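Local coordinates for protein membrane-anchored mycosin mycp1 (Mycobacterium thermoresistibile, PDB 4HVL) that probably works as a membrane-bound, subtilisin-like serine endopeptidase that is an essential component of the ESX-1 type VII secretion system, at residues G102-S107 and I286-Y291; I212-N217 and A309-A314; G278-A283 and N354-G359. One frame throughout, in Å; residues are numbered along the deposited sequence.

Interaction 1: G102-S107 and I286-Y291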
loop_
_atom_site.group_PDB
_atom_site.type_symbol
_atom_site.label_atom_id
_atom_site.label_comp_id
_atom_site.label_asym_id
_atom_site.label_seq_id
_atom_site.Cartn_x
_atom_site.Cartn_y
_atom_site.Cartn_z
ATOM N N GLY A 102 -1.953 -4.042 -9.468
ATOM C CA GLY A 102 -2.746 -2.875 -9.107
ATOM C C GLY A 102 -4.246 -3.073 -9.251
ATOM O O GLY A 102 -5.040 -2.576 -8.448
ATOM N N THR A 103 -4.637 -3.823 -10.267
ATOM C CA THR A 103 -6.046 -4.141 -10.461
ATOM C C THR A 103 -6.561 -4.884 -9.228
ATOM O O THR A 103 -7.658 -4.620 -8.737
ATOM C CB THR A 103 -6.232 -5.016 -11.717
ATOM O OG1 THR A 103 -5.713 -4.307 -12.859
ATOM C CG2 THR A 103 -7.698 -5.319 -11.931
ATOM N N LEU A 104 -5.748 -5.802 -8.730
ATOM C CA LEU A 104 -6.135 -6.645 -7.574
ATOM C C LEU A 104 -6.171 -5.818 -6.297
ATOM O O LEU A 104 -7.103 -5.922 -5.531
ATOM C CB LEU A 104 -5.212 -7.854 -7.434
ATOM C CG LEU A 104 -5.429 -9.003 -8.433
ATOM C CD1 LEU A 104 -5.156 -8.609 -9.879
ATOM C CD2 LEU A 104 -4.567 -10.198 -8.069
ATOM N N THR A 105 -5.156 -4.993 -6.072
ATOM C CA THR A 105 -5.170 -4.042 -4.950
ATOM C C THR A 105 -6.456 -3.206 -4.909
ATOM O O THR A 105 -7.160 -3.170 -3.892
ATOM C CB THR A 105 -3.972 -3.093 -5.049
ATOM O OG1 THR A 105 -2.793 -3.878 -5.165
ATOM C CG2 THR A 105 -3.862 -2.202 -3.819
ATOM N N ALA A 106 -6.758 -2.565 -6.036
ATOM C CA ALA A 106 -7.957 -1.737 -6.143
ATOM C C ALA A 106 -9.219 -2.541 -5.837
ATOM O O ALA A 106 -10.137 -2.017 -5.169
ATOM C CB ALA A 106 -8.051 -1.078 -7.522
ATOM N N SER A 107 -9.248 -3.809 -6.272
ATOM C CA SER A 107 -10.420 -4.666 -6.029
ATOM C C SER A 107 -10.627 -4.962 -4.547
ATOM O O SER A 107 -11.772 -5.045 -4.085
ATOM C CB SER A 107 -10.368 -5.971 -6.824
ATOM O OG SER A 107 -9.482 -6.920 -6.248
ATOM N N ILE A 286 -4.702 -14.540 -0.730
ATOM C CA ILE A 286 -5.681 -13.497 -1.005
ATOM C C ILE A 286 -6.543 -13.865 -2.238
ATOM O O ILE A 286 -6.072 -14.501 -3.196
ATOM C CB ILE A 286 -4.969 -12.128 -1.190
ATOM C CG1 ILE A 286 -4.280 -11.677 0.105
ATOM C CG2 ILE A 286 -5.911 -11.038 -1.688
ATOM C CD1 ILE A 286 -5.183 -11.596 1.314
ATOM N N THR A 287 -7.823 -13.521 -2.152
ATOM C CA THR A 287 -8.734 -13.545 -3.292
ATOM C C THR A 287 -9.013 -12.110 -3.665
ATOM O O THR A 287 -9.224 -11.258 -2.792
ATOM C CB THR A 287 -10.023 -14.259 -2.914
ATOM O OG1 THR A 287 -9.700 -15.616 -2.597
ATOM C CG2 THR A 287 -11.054 -14.222 -4.036
ATOM N N ALA A 288 -8.990 -11.835 -4.960
ATOM C CA ALA A 288 -9.213 -10.494 -5.452
ATOM C C ALA A 288 -9.940 -10.609 -6.793
ATOM O O ALA A 288 -10.412 -11.712 -7.154
ATOM C CB ALA A 288 -7.864 -9.781 -5.573
ATOM N N LEU A 289 -10.081 -9.496 -7.503
ATOM C CA LEU A 289 -10.637 -9.484 -8.854
ATOM C C LEU A 289 -9.599 -9.101 -9.897
ATOM O O LEU A 289 -8.680 -8.318 -9.636
ATOM C CB LEU A 289 -11.813 -8.504 -8.954
ATOM C CG LEU A 289 -12.962 -8.660 -7.936
ATOM C CD1 LEU A 289 -14.038 -7.602 -8.208
ATOM C CD2 LEU A 289 -13.532 -10.064 -7.985
ATOM N N GLY A 290 -9.767 -9.657 -11.089
ATOM C CA GLY A 290 -8.868 -9.407 -12.207
ATOM C C GLY A 290 -9.373 -8.332 -13.155
ATOM O O GLY A 290 -10.242 -7.509 -12.804
ATOM N N TYR A 291 -8.841 -8.377 -14.376
ATOM C CA TYR A 291 -9.045 -7.338 -15.369
ATOM C C TYR A 291 -10.479 -7.268 -15.898
ATOM O O TYR A 291 -10.847 -6.284 -16.526
ATOM C CB TYR A 291 -8.093 -7.529 -16.561
ATOM C CG TYR A 291 -6.602 -7.591 -16.231
ATOM C CD1 TYR A 291 -6.080 -6.990 -15.073
ATOM C CD2 TYR A 291 -5.704 -8.217 -17.102
ATOM C CE1 TYR A 291 -4.719 -7.046 -14.772
ATOM C CE2 TYR A 291 -4.348 -8.265 -16.808
ATOM C CZ TYR A 291 -3.859 -7.690 -15.634
ATOM O OH TYR A 291 -2.507 -7.712 -15.357
#
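S107 OG has two hydrogen bonds: it accepts the backbone N-H of L289 and donates to the carbonyl of L104 one turn back in its own helix. The incoming bond, L289 N to S107 OG, measures 2.9 Å and is nearly straight at 172°. The outgoing one, S107 OG to L104 O, is 2.7 Å. With OG between the backbone N and the carbonyl carbon (chi1 77°), the hydroxyl can reach both, which fixes its rotation. A288 CB fits between S107 and L104, lying 3.8 Å from L104 CB. The branch of L104 lies against the carbonyl of L289, with L104 CG 3.5 Å from L289 O; that oxygen is buried and has no polar partner in the model. T103 crosses the Y291 side chain at about a right angle and lies at the edge of its ring, T103 OG1 standing 3.5 Å from Y291 CE1, although the hydroxyl bonds to D97 and the backbone of N74. In this subtilisin-type fold, helix 102-110 directly follows H101, the predicted charge-relay histidine. The contact sets its first turns on the edge strand 288-289 of the three-stranded antiparallel sheet, while L104 also packs on V296 of strand 295-300.

Interaction 2: I212-N217 and A309-A314. With ZN (zinc ion), chain G; ACT (acetate ion), chain M.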
loop_
_atom_site.group_PDB
_atom_site.type_symbol
_atom_site.label_atom_id
_atom_site.label_comp_id
_atom_site.label_asym_id
_atom_site.label_seq_id
_atom_site.Cartn_x
_atom_site.Cartn_y
_atom_site.Cartn_z
ATOM N N ILE A 212 -1.887 5.739 3.593
ATOM C CA ILE A 212 -1.606 4.388 4.082
ATOM C C ILE A 212 -0.456 3.813 3.243
ATOM O O ILE A 212 -0.464 3.927 2.019
ATOM C CB ILE A 212 -2.827 3.473 3.939
ATOM C CG1 ILE A 212 -4.082 4.065 4.597
ATOM C CG2 ILE A 212 -2.530 2.105 4.508
ATOM C CD1 ILE A 212 -3.999 4.376 6.088
ATOM N N ALA A 213 0.532 3.209 3.898
ATOM C CA ALA A 213 1.671 2.630 3.190
ATOM C C ALA A 213 1.876 1.148 3.527
ATOM O O ALA A 213 1.705 0.727 4.674
ATOM C CB ALA A 213 2.951 3.397 3.506
ATOM N N ALA A 214 2.285 0.379 2.525
ATOM C CA ALA A 214 2.685 -0.998 2.718
ATOM C C ALA A 214 3.968 -1.074 3.543
ATOM O O ALA A 214 4.899 -0.292 3.333
ATOM C CB ALA A 214 2.910 -1.651 1.361
ATOM N N ALA A 215 4.039 -2.019 4.462
ATOM C CA ALA A 215 5.292 -2.249 5.186
ATOM C C ALA A 215 6.435 -2.685 4.268
ATOM O O ALA A 215 7.593 -2.415 4.584
ATOM C CB ALA A 215 5.099 -3.275 6.298
ATOM N N GLY A 216 6.110 -3.312 3.133
ATOM C CA GLY A 216 7.104 -3.846 2.204
ATOM C C GLY A 216 7.323 -5.336 2.447
ATOM O O GLY A 216 6.965 -5.861 3.501
ATOM N N ASN A 217 7.897 -6.013 1.457
ATOM C CA ASN A 217 8.150 -7.446 1.516
ATOM C C ASN A 217 9.648 -7.675 1.403
ATOM O O ASN A 217 10.350 -6.961 0.682
ATOM C CB ASN A 217 7.441 -8.199 0.375
ATOM C CG ASN A 217 5.975 -7.815 0.237
ATOM O OD1 ASN A 217 5.279 -7.544 1.209
ATOM N ND2 ASN A 217 5.501 -7.804 -0.989
ATOM N N ALA A 309 -0.373 -12.585 -2.684
ATOM C CA ALA A 309 0.135 -12.229 -1.375
ATOM C C ALA A 309 0.959 -10.933 -1.386
ATOM O O ALA A 309 1.457 -10.508 -2.416
ATOM C CB ALA A 309 0.977 -13.366 -0.825
ATOM N N GLY A 310 1.112 -10.329 -0.211
ATOM C CA GLY A 310 2.018 -9.205 -0.063
ATOM C C GLY A 310 1.480 -8.144 0.869
ATOM O O GLY A 310 0.272 -8.056 1.115
ATOM N N THR A 311 2.379 -7.322 1.386
ATOM C CA THR A 311 1.962 -6.215 2.238
ATOM C C THR A 311 1.138 -5.138 1.518
ATOM O O THR A 311 0.418 -4.395 2.173
ATOM C CB THR A 311 3.145 -5.561 2.975
ATOM O OG1 THR A 311 4.142 -5.154 2.036
ATOM C CG2 THR A 311 3.746 -6.568 3.961
ATOM N N SER A 312 1.209 -5.065 0.192
ATOM C CA SER A 312 0.311 -4.179 -0.565
ATOM C C SER A 312 -1.170 -4.529 -0.284
ATOM O O SER A 312 -1.998 -3.633 -0.170
ATOM C CB SER A 312 0.619 -4.185 -2.078
ATOM O OG SER A 312 0.755 -5.496 -2.623
ATOM N N PHE A 313 -1.485 -5.819 -0.124
ATOM C CA PHE A 313 -2.852 -6.237 0.202
ATOM C C PHE A 313 -3.253 -5.867 1.628
ATOM O O PHE A 313 -4.376 -5.423 1.849
ATOM C CB PHE A 313 -3.080 -7.727 -0.115
ATOM C CG PHE A 313 -3.023 -8.020 -1.585
ATOM C CD1 PHE A 313 -4.105 -7.698 -2.406
ATOM C CD2 PHE A 313 -1.875 -8.555 -2.168
ATOM C CE1 PHE A 313 -4.058 -7.915 -3.768
ATOM C CE2 PHE A 313 -1.822 -8.769 -3.542
ATOM C CZ PHE A 313 -2.913 -8.443 -4.343
ATOM N N ALA A 314 -2.346 -6.031 2.585
ATOM C CA ALA A 314 -2.559 -5.526 3.931
ATOM C C ALA A 314 -2.903 -4.029 3.908
ATOM O O ALA A 314 -3.894 -3.582 4.518
ATOM C CB ALA A 314 -1.338 -5.778 4.794
HETATM ZN ZN ZN G . 2.320 -6.604 -3.730
HETATM C C ACT M . 3.730 -5.318 -2.270
HETATM O O ACT M . 3.565 -4.877 -3.442
HETATM O OXT ACT M . 3.123 -6.333 -1.856
HETATM C CH3 ACT M . 4.681 -4.535 -1.384
HETATM O O HOH W 1 4.030 -7.646 -4.487
#
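The side chains of N217 and T311 lie alongside one another, pointing opposite ways, which brings the amide of N217 across the start of helix 311-328, where the geometry matches the oxyanion hole of subtilases. N217 OD1 takes two donors from T311: the backbone N at 2.9 Å, in the carbonyl plane on a lone pair and straight at 167°, and the hydroxyl, with T311 OG1 2.8 Å from N217 OD1 but 44° out of that plane. With OD1 held by both, ND2 is turned to an acetate, probably from the crystallisation liquor. T311 OG1 sits between its backbone N and carbonyl carbon (chi1 55°), where it also receives a weak bond from G216 N. A214 CB, at the end of strand 210-214, rests 3.8 Å from T311 OG1. G310, at the N-cap position, brings its CA 3.6 Å from acetate OXT, where a CB would clash. S312, the predicted charge-relay serine, binds the zinc ion through OG at 2.2 Å, together with H101, a water and both acetate oxygens. Acetate OXT probably marks where a substrate oxyanion would lie, for it accepts from N217 ND2 at 2.9 Å and from S312 N at 3.1 Å.

Interaction 3: G278-A283 and N354-G359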
loop_
_atom_site.group_PDB
_atom_site.type_symbol
_atom_site.label_atom_id
_atom_site.label_comp_id
_atom_site.label_asym_id
_atom_site.label_seq_id
_atom_site.Cartn_x
_atom_site.Cartn_y
_atom_site.Cartn_z
ATOM N N GLY A 278 2.660 0.412 12.064
ATOM C CA GLY A 278 1.565 0.858 12.947
ATOM C C GLY A 278 0.406 -0.121 13.111
ATOM O O GLY A 278 -0.324 -0.077 14.097
ATOM N N ALA A 279 0.240 -1.025 12.150
ATOM C CA ALA A 279 -0.893 -1.915 12.131
ATOM C C ALA A 279 -0.631 -3.067 11.166
ATOM O O ALA A 279 0.403 -3.096 10.470
ATOM C CB ALA A 279 -2.129 -1.154 11.699
ATOM N N ALA A 280 -1.566 -4.010 11.135
ATOM C CA ALA A 280 -1.487 -5.117 10.202
ATOM C C ALA A 280 -2.847 -5.555 9.689
ATOM O O ALA A 280 -3.893 -5.183 10.233
ATOM C CB ALA A 280 -0.767 -6.296 10.843
ATOM N N ALA A 281 -2.806 -6.348 8.619
ATOM C CA ALA A 281 -3.995 -6.840 7.973
ATOM C C ALA A 281 -3.653 -8.057 7.068
ATOM O O ALA A 281 -2.479 -8.364 6.863
ATOM C CB ALA A 281 -4.642 -5.707 7.189
ATOM N N PRO A 282 -4.677 -8.787 6.572
ATOM C CA PRO A 282 -4.397 -9.994 5.803
ATOM C C PRO A 282 -3.536 -9.715 4.566
ATOM O O PRO A 282 -3.768 -8.735 3.852
ATOM C CB PRO A 282 -5.778 -10.455 5.398
ATOM C CG PRO A 282 -6.624 -10.036 6.552
ATOM C CD PRO A 282 -6.112 -8.653 6.829
ATOM N N ALA A 283 -2.559 -10.581 4.345
ATOM C CA ALA A 283 -1.554 -10.393 3.295
ATOM C C ALA A 283 -1.164 -11.694 2.572
ATOM O O ALA A 283 -0.268 -11.673 1.729
ATOM C CB ALA A 283 -0.320 -9.761 3.924
ATOM N N ASN A 354 7.238 -4.413 16.120
ATOM C CA ASN A 354 7.728 -3.965 14.820
ATOM C C ASN A 354 7.179 -4.757 13.627
ATOM O O ASN A 354 7.417 -4.393 12.486
ATOM C CB ASN A 354 9.266 -3.952 14.831
ATOM C CG ASN A 354 9.833 -2.739 15.558
ATOM O OD1 ASN A 354 9.119 -2.055 16.290
ATOM N ND2 ASN A 354 11.130 -2.452 15.339
ATOM N N TYR A 355 6.427 -5.827 13.899
ATOM C CA TYR A 355 5.898 -6.670 12.838
ATOM C C TYR A 355 4.480 -6.235 12.476
ATOM O O TYR A 355 4.144 -6.090 11.287
ATOM C CB TYR A 355 5.978 -8.141 13.252
ATOM C CG TYR A 355 7.373 -8.486 13.696
ATOM C CD1 TYR A 355 8.337 -8.823 12.780
ATOM C CD2 TYR A 355 7.738 -8.413 15.044
ATOM C CE1 TYR A 355 9.642 -9.094 13.167
ATOM C CE2 TYR A 355 9.041 -8.684 15.454
ATOM C CZ TYR A 355 9.990 -9.024 14.501
ATOM O OH TYR A 355 11.287 -9.306 14.886
ATOM N N VAL A 356 3.672 -5.982 13.505
ATOM C CA VAL A 356 2.267 -5.632 13.340
ATOM C C VAL A 356 1.901 -4.273 13.934
ATOM O O VAL A 356 0.761 -3.841 13.812
ATOM C CB VAL A 356 1.328 -6.725 13.917
ATOM C CG1 VAL A 356 1.524 -8.030 13.158
ATOM C CG2 VAL A 356 1.522 -6.920 15.426
ATOM N N GLY A 357 2.861 -3.583 14.544
ATOM C CA GLY A 357 2.578 -2.312 15.185
ATOM C C GLY A 357 1.583 -2.509 16.308
ATOM O O GLY A 357 1.806 -3.346 17.185
ATOM N N ALA A 358 0.493 -1.746 16.277
ATOM C CA ALA A 358 -0.557 -1.850 17.296
ATOM C C ALA A 358 -1.440 -3.095 17.065
ATOM O O ALA A 358 -2.302 -3.415 17.894
ATOM C CB ALA A 358 -1.418 -0.594 17.317
ATOM N N GLY A 359 -1.237 -3.786 15.940
ATOM C CA GLY A 359 -1.915 -5.062 15.700
ATOM C C GLY A 359 -2.869 -5.098 14.524
ATOM O O GLY A 359 -2.856 -4.213 13.639
#
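G278 opens the contact with its carbonyl: A358 N donates to G278 O over 2.9 Å. The N-H...O angle is a good 163°, although the donor stands well above the carbonyl plane. The two backbones have their closest CA pair here, G278 CA and G357 CA at 4.0 Å, and neither residue has a side chain to hold the backbones apart. A hypothetical CB on G357 would point at the strand and run into G278, so this approach depends on glycine. A279 CA passes 3.4 Å from G359 O, a CH...O contact beside the next backbone bond. The partner here is a type II' beta turn, V356 to G359, in the loop between helix 334-343 and helix 363-368, with G357 in its second position at positive phi, and closed by G359 N bonding to V356 O at 2.9 Å. It lies along strand 277-282, an outermost strand of the seven-stranded parallel sheet of the subtilisin fold. A280 N gives its hydrogen to G359 O at 2.8 Å, bent to 143°, while A280 CB turns to the loop and meets V356 CG1 at 3.7 Å. V356 CB and CG1 both lie against it, CG1 being anti to the carbonyl carbon. At A281 the methyl points away from the loop, onto A314, Y317 and V318 of helix 311-328, and P282 packs against W45, A46 and L50 of helix 45-50.

From the N terminus the segments run 102-107, 212-217, 278-283, 286-291, 309-314 and 354-359, so each of the three loops opens before any has closed. Interaction 1 closes at 286-291, interaction 2 at 309-314 and interaction 3 at 354-359; every pair crosses and none nests. Strand 277-282 leads after a short link to strand 288-289, joining interactions 3 and 1 in sequence alone. Interaction 2 touches both others: F313 packs on L104, with F313 CE1 3.8 Å from L104 CB, and G310 N probably bonds to A283 O at 2.7 Å. Helix 311-328 thus connects helix 102-110, the parallel sheet's interior strand 210-214 and its edge strand 277-282.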